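Local coordinates for alpha-amylase (Eubacterium rectale DSM 17629, PDB 6AZ5), which probably binds starch-type alpha-glucans as a family 41 carbohydrate-binding module of a surface-anchored gut bacterial alpha-amylase, at residues A[30-41]-A[52-62]; A[42-51]-A[108-116]. All coordinates share one frame; numbering follows the deposited sequence.

Overall arrangement
Both contacts grow out of the same antiparallel hairpin, strands 35-44 and 49-58, but use different parts of it. Contact 1 (30-41 with 52-62) runs from the paired, bulged end of the arms to where they diverge, and on to the corner at 30-33; its centre is about 8 Å from the centre of the chain. Contact 2 (42-51 with 108-116) is the turn end of the hairpin, held by the C-terminal tail at the surface, about 13 Å from the chain centre and on the other side of it. The two centres are about 19 Å apart, yet the contacts meet where Thr-41 CB packs 3.5 Å from Trp-51 O.

Contact 1. Residues A[30-41]-A[52-62]; sequences AGLDGSYVFDGT and FKQTITVAGSN
Lys-53 O takes two backbone N-H groups from across the hairpin: Asp-39 N at 3.3 Å, nearly in line with the carbonyl, and Gly-40 N, a weak bond at 3.2 Å. Two residues facing one make a classic beta bulge, and Lys-53 N returns a bond to Gly-40 O at 2.8 Å. The lysine's extended chain lies along Gly-40 and Thr-41, and a water joins its NZ to Thr-41 O. Beyond the bulge the hairpin arms splay, the axes of 35-37 and 52-58 coming no closer than 8.1 Å, and side chains span the gap. In Gln-54, CG sits between the backbone N and the carbonyl carbon (chi1 65°) and the chain then runs extended, carrying the amide across; NE2 donates to Tyr-36 O (2.9 Å) from well above the carbonyl plane. The same NE2 sits over the centre of the Phe-38 ring, whose opposite face takes Phe-52 CB. With an alanine here the amide is lost, and Tyr-36 O is likely to be left without this donor and one face of Phe-38 without its cover. Farther along, Ile-56 CD1 packs on Tyr-36 CB (4.1 Å), oblique to the tyrosine ring, while Leu-32 CD2 rests on Ile-56 CG2 and on Val-58 CG1 (3.8 Å).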
# COMPACT_ATOMS: atom_id res chain seq x y z
N ALA A 30 -13.83 3.09 4.82
CA ALA A 30 -13.96 3.83 3.57
C ALA A 30 -14.39 2.92 2.42
O ALA A 30 -13.99 3.12 1.27
CB ALA A 30 -12.64 4.53 3.23
N GLY A 31 -15.21 1.93 2.74
CA GLY A 31 -15.73 1.01 1.75
C GLY A 31 -14.80 -0.16 1.47
O GLY A 31 -15.20 -1.15 0.84
N LEU A 32 -13.57 -0.05 1.93
CA LEU A 32 -12.58 -1.09 1.69
C LEU A 32 -12.77 -2.27 2.63
O LEU A 32 -13.20 -2.11 3.77
CB LEU A 32 -11.17 -0.53 1.84
CG LEU A 32 -10.84 0.62 0.88
CD1 LEU A 32 -9.50 1.23 1.25
CD2 LEU A 32 -10.84 0.12 -0.55
N ASP A 33 -12.46 -3.47 2.13
CA ASP A 33 -12.52 -4.67 2.95
C ASP A 33 -11.64 -5.80 2.43
O ASP A 33 -11.67 -6.12 1.24
CB ASP A 33 -13.96 -5.17 3.06
CG ASP A 33 -14.13 -6.19 4.17
OD1 ASP A 33 -13.65 -5.92 5.29
OD2 ASP A 33 -14.73 -7.26 3.92
N GLY A 34 -10.86 -6.39 3.32
CA GLY A 34 -10.08 -7.56 3.00
C GLY A 34 -8.77 -7.31 2.28
O GLY A 34 -8.11 -6.28 2.48
N SER A 35 -8.40 -8.25 1.42
CA SER A 35 -7.09 -8.26 0.78
C SER A 35 -7.01 -7.47 -0.52
O SER A 35 -7.92 -7.51 -1.35
CB SER A 35 -6.67 -9.70 0.52
OG SER A 35 -5.46 -9.72 -0.19
N TYR A 36 -5.90 -6.75 -0.69
CA TYR A 36 -5.61 -5.97 -1.89
C TYR A 36 -4.17 -6.25 -2.31
O TYR A 36 -3.23 -5.82 -1.64
CB TYR A 36 -5.84 -4.47 -1.65
CG TYR A 36 -7.28 -4.14 -1.38
CD1 TYR A 36 -7.83 -4.31 -0.12
CD2 TYR A 36 -8.10 -3.69 -2.40
CE1 TYR A 36 -9.16 -4.03 0.12
CE2 TYR A 36 -9.43 -3.42 -2.17
CZ TYR A 36 -9.96 -3.58 -0.91
OH TYR A 36 -11.28 -3.31 -0.67
N VAL A 37 -4.01 -6.97 -3.41
CA VAL A 37 -2.73 -7.58 -3.78
C VAL A 37 -1.91 -6.72 -4.74
O VAL A 37 -2.42 -6.22 -5.74
CB VAL A 37 -2.96 -8.98 -4.44
CG1 VAL A 37 -1.65 -9.56 -4.94
CG2 VAL A 37 -3.63 -9.93 -3.46
N PHE A 38 -0.63 -6.54 -4.43
CA PHE A 38 0.25 -5.80 -5.32
C PHE A 38 0.47 -6.60 -6.60
O PHE A 38 0.68 -7.81 -6.56
CB PHE A 38 1.59 -5.50 -4.64
CG PHE A 38 1.47 -4.56 -3.48
CD1 PHE A 38 1.42 -3.19 -3.69
CD2 PHE A 38 1.40 -5.04 -2.18
CE1 PHE A 38 1.31 -2.31 -2.64
CE2 PHE A 38 1.29 -4.16 -1.12
CZ PHE A 38 1.23 -2.80 -1.35
N ASP A 39 0.40 -5.91 -7.74
CA ASP A 39 0.54 -6.58 -9.02
C ASP A 39 1.48 -5.84 -9.97
O ASP A 39 1.55 -6.15 -11.16
CB ASP A 39 -0.83 -6.76 -9.68
CG ASP A 39 -1.64 -5.47 -9.76
OD1 ASP A 39 -1.10 -4.39 -9.45
OD2 ASP A 39 -2.83 -5.54 -10.15
N GLY A 40 2.22 -4.87 -9.44
CA GLY A 40 3.17 -4.12 -10.25
C GLY A 40 4.33 -3.60 -9.42
O GLY A 40 4.39 -3.80 -8.21
N THR A 41 5.28 -2.95 -10.09
CA THR A 41 6.40 -2.33 -9.39
C THR A 41 6.61 -0.89 -9.84
O THR A 41 6.17 -0.50 -10.93
CB THR A 41 7.73 -3.09 -9.60
OG1 THR A 41 8.17 -2.91 -10.95
CG2 THR A 41 7.57 -4.57 -9.31
N PHE A 52 6.66 -2.10 -4.41
CA PHE A 52 5.44 -2.77 -4.88
C PHE A 52 4.43 -1.69 -5.23
O PHE A 52 4.35 -0.67 -4.56
CB PHE A 52 4.85 -3.69 -3.81
CG PHE A 52 5.71 -4.88 -3.48
CD1 PHE A 52 6.66 -4.81 -2.47
CD2 PHE A 52 5.55 -6.08 -4.16
CE1 PHE A 52 7.44 -5.90 -2.15
CE2 PHE A 52 6.34 -7.18 -3.86
CZ PHE A 52 7.28 -7.09 -2.85
N LYS A 53 3.63 -1.89 -6.28
CA LYS A 53 2.58 -0.92 -6.56
C LYS A 53 1.25 -1.60 -6.85
O LYS A 53 1.21 -2.75 -7.28
CB LYS A 53 2.98 -0.01 -7.72
CG LYS A 53 2.51 -0.48 -9.08
CD LYS A 53 2.98 0.45 -10.19
CE LYS A 53 2.67 -0.14 -11.56
NZ LYS A 53 3.41 0.57 -12.64
N GLN A 54 0.17 -0.87 -6.60
CA GLN A 54 -1.15 -1.26 -7.04
C GLN A 54 -2.06 -0.04 -7.04
O GLN A 54 -1.75 0.97 -6.40
CB GLN A 54 -1.73 -2.35 -6.14
CG GLN A 54 -1.98 -1.92 -4.71
CD GLN A 54 -2.68 -3.00 -3.91
OE1 GLN A 54 -3.74 -3.49 -4.28
NE2 GLN A 54 -2.06 -3.40 -2.80
N THR A 55 -3.16 -0.11 -7.77
CA THR A 55 -4.14 0.96 -7.74
C THR A 55 -5.38 0.48 -7.01
O THR A 55 -5.71 -0.70 -7.03
CB THR A 55 -4.52 1.43 -9.15
OG1 THR A 55 -5.04 0.32 -9.89
CG2 THR A 55 -3.32 2.01 -9.87
N ILE A 56 -6.06 1.40 -6.35
CA ILE A 56 -7.20 1.03 -5.54
C ILE A 56 -8.32 2.03 -5.76
O ILE A 56 -8.09 3.24 -5.76
CB ILE A 56 -6.81 0.92 -4.05
CG1 ILE A 56 -5.97 -0.35 -3.83
CG2 ILE A 56 -8.03 0.90 -3.18
CD1 ILE A 56 -5.39 -0.49 -2.45
N THR A 57 -9.52 1.52 -5.98
CA THR A 57 -10.66 2.36 -6.32
C THR A 57 -11.61 2.44 -5.14
O THR A 57 -12.01 1.42 -4.59
CB THR A 57 -11.41 1.82 -7.55
OG1 THR A 57 -10.52 1.77 -8.67
CG2 THR A 57 -12.60 2.70 -7.89
N VAL A 58 -11.96 3.67 -4.75
CA VAL A 58 -13.00 3.89 -3.76
C VAL A 58 -14.13 4.74 -4.35
O VAL A 58 -13.93 5.43 -5.35
CB VAL A 58 -12.45 4.58 -2.50
CG1 VAL A 58 -11.54 3.64 -1.73
CG2 VAL A 58 -11.72 5.86 -2.86
N ALA A 59 -15.31 4.66 -3.74
CA ALA A 59 -16.42 5.53 -4.13
C ALA A 59 -16.02 6.98 -3.89
O ALA A 59 -15.24 7.28 -2.98
CB ALA A 59 -17.67 5.18 -3.34
N GLY A 60 -16.56 7.88 -4.71
CA GLY A 60 -16.26 9.30 -4.61
C GLY A 60 -16.61 9.88 -3.25
O GLY A 60 -15.89 10.72 -2.71
N SER A 61 -17.71 9.41 -2.68
CA SER A 61 -18.18 9.90 -1.39
C SER A 61 -17.25 9.50 -0.24
O SER A 61 -17.43 9.93 0.90
CB SER A 61 -19.59 9.39 -1.11
OG SER A 61 -19.66 7.99 -1.29
N ASN A 62 -16.24 8.68 -0.54
CA ASN A 62 -15.30 8.23 0.48
C ASN A 62 -14.00 9.01 0.47
O ASN A 62 -13.09 8.70 1.24
CB ASN A 62 -14.99 6.74 0.31
CG ASN A 62 -16.05 5.85 0.93
OD1 ASN A 62 -16.73 6.25 1.88
ND2 ASN A 62 -16.19 4.64 0.40
O HOH W 1 -3.67 -2.74 -9.18
O HOH W 2 6.20 -0.52 -13.54

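Contact 2. Residues A[42-51]-A[108-116]; sequences YYDAENKVTW and PVHEKPVIV
Ile-115 and Pro-113 fit round the outer end of the Trp-51 indole. Ile-115 CD1 presses obliquely on CZ2 of Trp-51 at 3.5 Å, and Pro-113 CG comes up to the ring edge near CH2. With CG1 beside its backbone N (chi1 -65°), Ile-115 spreads its branches: CD1 goes to the tryptophan while CG2 settles against Val-49 CG1, so one side chain fills the recess between two residues of strand 49-58. Tyr-10 of strand 3-10 touches Val-49 and Ile-115 as well.

Next to this greasy patch, the Asn-47 amide bonds to the tail through both its oxygen and its nitrogen. OD1 accepts from Ile-115 N at 2.9 Å, a straight bond (173°) arriving from well above the carbonyl plane, and ND2 donates to Pro-113 O at 3.2 Å. Asn-47 belongs to the turn of the 35-44/49-58 hairpin, where Lys-48 and Val-49 both face Asp-44 in a G1 beta bulge and Asp-44 OD1 accepts from Asn-47 N, an Asx motif.

Lys-112 is the long bump. Extended throughout, it runs antiparallel alongside the Asn-47 side chain, CE passing ND2 at 3.7 Å, and puts its ammonium between two carboxylates: NZ salt-bridges to Asp-44 OD1 (2.6 Å) and to Glu-46 OE2 (2.9 Å), the latter a weak hydrogen bond. At Asp-44 OD1, NZ arrives from one side of the carboxylate plane and Asn-47 N from the other. The other oxygen, OD2, is met by Trp-51 NE1 at 3.1 Å, nearly in the plane of the indole, which should help fix both the rotation of the carboxylate and the tilt of the ring against which Ile-115 packs. Tyr-101 of strand 99-103 touches Lys-112 and Pro-113.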
# COMPACT_ATOMS: atom_id res chain seq x y z
N TYR A 42 7.28 -0.12 -9.01
CA TYR A 42 7.73 1.22 -9.37
C TYR A 42 9.19 1.39 -9.00
O TYR A 42 9.55 1.26 -7.83
CB TYR A 42 6.87 2.28 -8.68
CG TYR A 42 7.48 3.66 -8.68
CD1 TYR A 42 7.62 4.38 -9.87
CD2 TYR A 42 7.88 4.27 -7.50
CE1 TYR A 42 8.16 5.65 -9.87
CE2 TYR A 42 8.42 5.54 -7.50
CZ TYR A 42 8.56 6.23 -8.68
OH TYR A 42 9.10 7.50 -8.68
N TYR A 43 10.03 1.68 -9.99
CA TYR A 43 11.44 1.91 -9.67
C TYR A 43 11.67 3.35 -9.23
O TYR A 43 11.45 4.29 -9.99
CB TYR A 43 12.34 1.59 -10.85
CG TYR A 43 13.80 1.75 -10.48
CD1 TYR A 43 14.38 0.92 -9.54
CD2 TYR A 43 14.58 2.75 -11.05
CE1 TYR A 43 15.70 1.07 -9.18
CE2 TYR A 43 15.91 2.91 -10.70
CZ TYR A 43 16.46 2.06 -9.76
OH TYR A 43 17.78 2.20 -9.39
N ASP A 44 12.13 3.48 -7.99
CA ASP A 44 12.43 4.77 -7.39
C ASP A 44 13.87 5.16 -7.70
O ASP A 44 14.79 4.81 -6.95
CB ASP A 44 12.20 4.68 -5.88
CG ASP A 44 12.41 5.99 -5.16
OD1 ASP A 44 12.99 6.93 -5.74
OD2 ASP A 44 12.00 6.07 -3.98
N ALA A 45 14.07 5.89 -8.78
CA ALA A 45 15.41 6.26 -9.22
C ALA A 45 16.12 7.19 -8.23
O ALA A 45 17.35 7.27 -8.23
CB ALA A 45 15.35 6.90 -10.59
N GLU A 46 15.35 7.89 -7.40
CA GLU A 46 15.94 8.78 -6.39
C GLU A 46 16.59 8.00 -5.25
O GLU A 46 17.75 8.23 -4.91
CB GLU A 46 14.88 9.73 -5.83
CG GLU A 46 14.36 10.76 -6.84
CD GLU A 46 13.32 11.70 -6.24
OE1 GLU A 46 13.65 12.39 -5.24
OE2 GLU A 46 12.19 11.76 -6.76
N ASN A 47 15.84 7.07 -4.66
CA ASN A 47 16.36 6.25 -3.57
C ASN A 47 17.09 5.00 -4.06
O ASN A 47 17.62 4.24 -3.26
CB ASN A 47 15.22 5.82 -2.64
CG ASN A 47 14.54 7.00 -1.98
OD1 ASN A 47 15.19 7.80 -1.31
ND2 ASN A 47 13.23 7.12 -2.17
N LYS A 48 17.12 4.84 -5.39
CA LYS A 48 17.48 3.58 -6.08
C LYS A 48 16.98 2.33 -5.35
O LYS A 48 17.74 1.43 -5.01
CB LYS A 48 19.00 3.51 -6.34
CG LYS A 48 19.94 3.51 -5.13
CD LYS A 48 21.37 3.79 -5.58
CE LYS A 48 22.40 3.07 -4.72
NZ LYS A 48 23.50 2.48 -5.54
N VAL A 49 15.67 2.30 -5.12
CA VAL A 49 14.97 1.12 -4.61
C VAL A 49 13.72 0.83 -5.45
O VAL A 49 13.26 1.68 -6.22
CB VAL A 49 14.55 1.30 -3.14
CG1 VAL A 49 15.78 1.50 -2.27
CG2 VAL A 49 13.58 2.46 -3.00
N THR A 50 13.17 -0.37 -5.30
CA THR A 50 11.96 -0.74 -6.04
C THR A 50 10.76 -0.92 -5.09
O THR A 50 10.87 -1.59 -4.07
CB THR A 50 12.17 -2.02 -6.86
OG1 THR A 50 13.24 -1.81 -7.79
CG2 THR A 50 10.91 -2.39 -7.62
N TRP A 51 9.64 -0.31 -5.45
CA TRP A 51 8.42 -0.43 -4.65
C TRP A 51 7.45 -1.43 -5.26
O TRP A 51 7.41 -1.60 -6.47
CB TRP A 51 7.71 0.92 -4.54
CG TRP A 51 8.50 2.05 -3.94
CD1 TRP A 51 9.54 2.72 -4.52
CD2 TRP A 51 8.28 2.66 -2.67
NE1 TRP A 51 10.00 3.70 -3.67
CE2 TRP A 51 9.24 3.69 -2.53
CE3 TRP A 51 7.38 2.44 -1.63
CZ2 TRP A 51 9.32 4.49 -1.40
CZ3 TRP A 51 7.45 3.24 -0.50
CH2 TRP A 51 8.41 4.25 -0.39
N PRO A 108 1.26 5.18 5.87
CA PRO A 108 1.53 5.63 4.50
C PRO A 108 1.37 7.15 4.40
O PRO A 108 0.51 7.71 5.08
CB PRO A 108 0.48 4.90 3.66
CG PRO A 108 -0.01 3.76 4.54
CD PRO A 108 0.08 4.31 5.93
N VAL A 109 2.19 7.79 3.57
CA VAL A 109 2.13 9.24 3.42
C VAL A 109 2.05 9.67 1.96
O VAL A 109 2.48 8.95 1.06
CB VAL A 109 3.36 9.90 4.05
CG1 VAL A 109 3.25 9.86 5.58
CG2 VAL A 109 4.63 9.23 3.55
N HIS A 110 1.50 10.86 1.74
CA HIS A 110 1.29 11.37 0.39
C HIS A 110 2.57 11.88 -0.27
O HIS A 110 2.61 12.04 -1.49
CB HIS A 110 0.25 12.48 0.39
CG HIS A 110 -1.16 11.98 0.52
ND1 HIS A 110 -1.82 11.94 1.73
CD2 HIS A 110 -2.01 11.49 -0.40
CE1 HIS A 110 -3.03 11.46 1.54
NE2 HIS A 110 -3.18 11.17 0.26
N GLU A 111 3.60 12.13 0.52
CA GLU A 111 4.85 12.58 -0.07
C GLU A 111 5.94 11.52 0.03
O GLU A 111 6.07 10.83 1.05
CB GLU A 111 5.33 13.88 0.57
CG GLU A 111 6.20 14.70 -0.37
CD GLU A 111 6.14 16.19 -0.07
OE1 GLU A 111 5.04 16.70 0.23
OE2 GLU A 111 7.20 16.84 -0.13
N LYS A 112 6.72 11.41 -1.04
CA LYS A 112 7.76 10.41 -1.17
C LYS A 112 8.87 10.60 -0.13
O LYS A 112 9.50 11.65 -0.09
CB LYS A 112 8.34 10.47 -2.58
CG LYS A 112 9.52 9.57 -2.83
CD LYS A 112 9.87 9.65 -4.30
CE LYS A 112 11.29 9.20 -4.55
NZ LYS A 112 11.56 9.06 -6.00
N PRO A 113 9.10 9.57 0.70
CA PRO A 113 10.12 9.60 1.75
C PRO A 113 11.52 9.26 1.24
O PRO A 113 11.68 8.83 0.10
CB PRO A 113 9.64 8.54 2.73
CG PRO A 113 8.90 7.57 1.90
CD PRO A 113 8.26 8.37 0.79
N VAL A 114 12.51 9.46 2.11
CA VAL A 114 13.89 9.15 1.81
C VAL A 114 14.22 7.76 2.34
O VAL A 114 14.01 7.46 3.52
CB VAL A 114 14.87 10.18 2.45
CG1 VAL A 114 16.29 9.89 2.03
CG2 VAL A 114 14.49 11.61 2.07
N ILE A 115 14.73 6.90 1.46
CA ILE A 115 15.18 5.56 1.84
C ILE A 115 16.66 5.42 1.51
O ILE A 115 17.12 5.90 0.48
CB ILE A 115 14.35 4.47 1.12
CG1 ILE A 115 12.89 4.53 1.58
CG2 ILE A 115 14.92 3.07 1.38
CD1 ILE A 115 11.97 3.73 0.72
N VAL A 116 17.41 4.76 2.39
CA VAL A 116 18.83 4.57 2.17
C VAL A 116 19.16 3.12 1.84
O VAL A 116 19.06 2.24 2.70
CB VAL A 116 19.65 5.02 3.39
CG1 VAL A 116 21.14 4.95 3.10
CG2 VAL A 116 19.24 6.44 3.80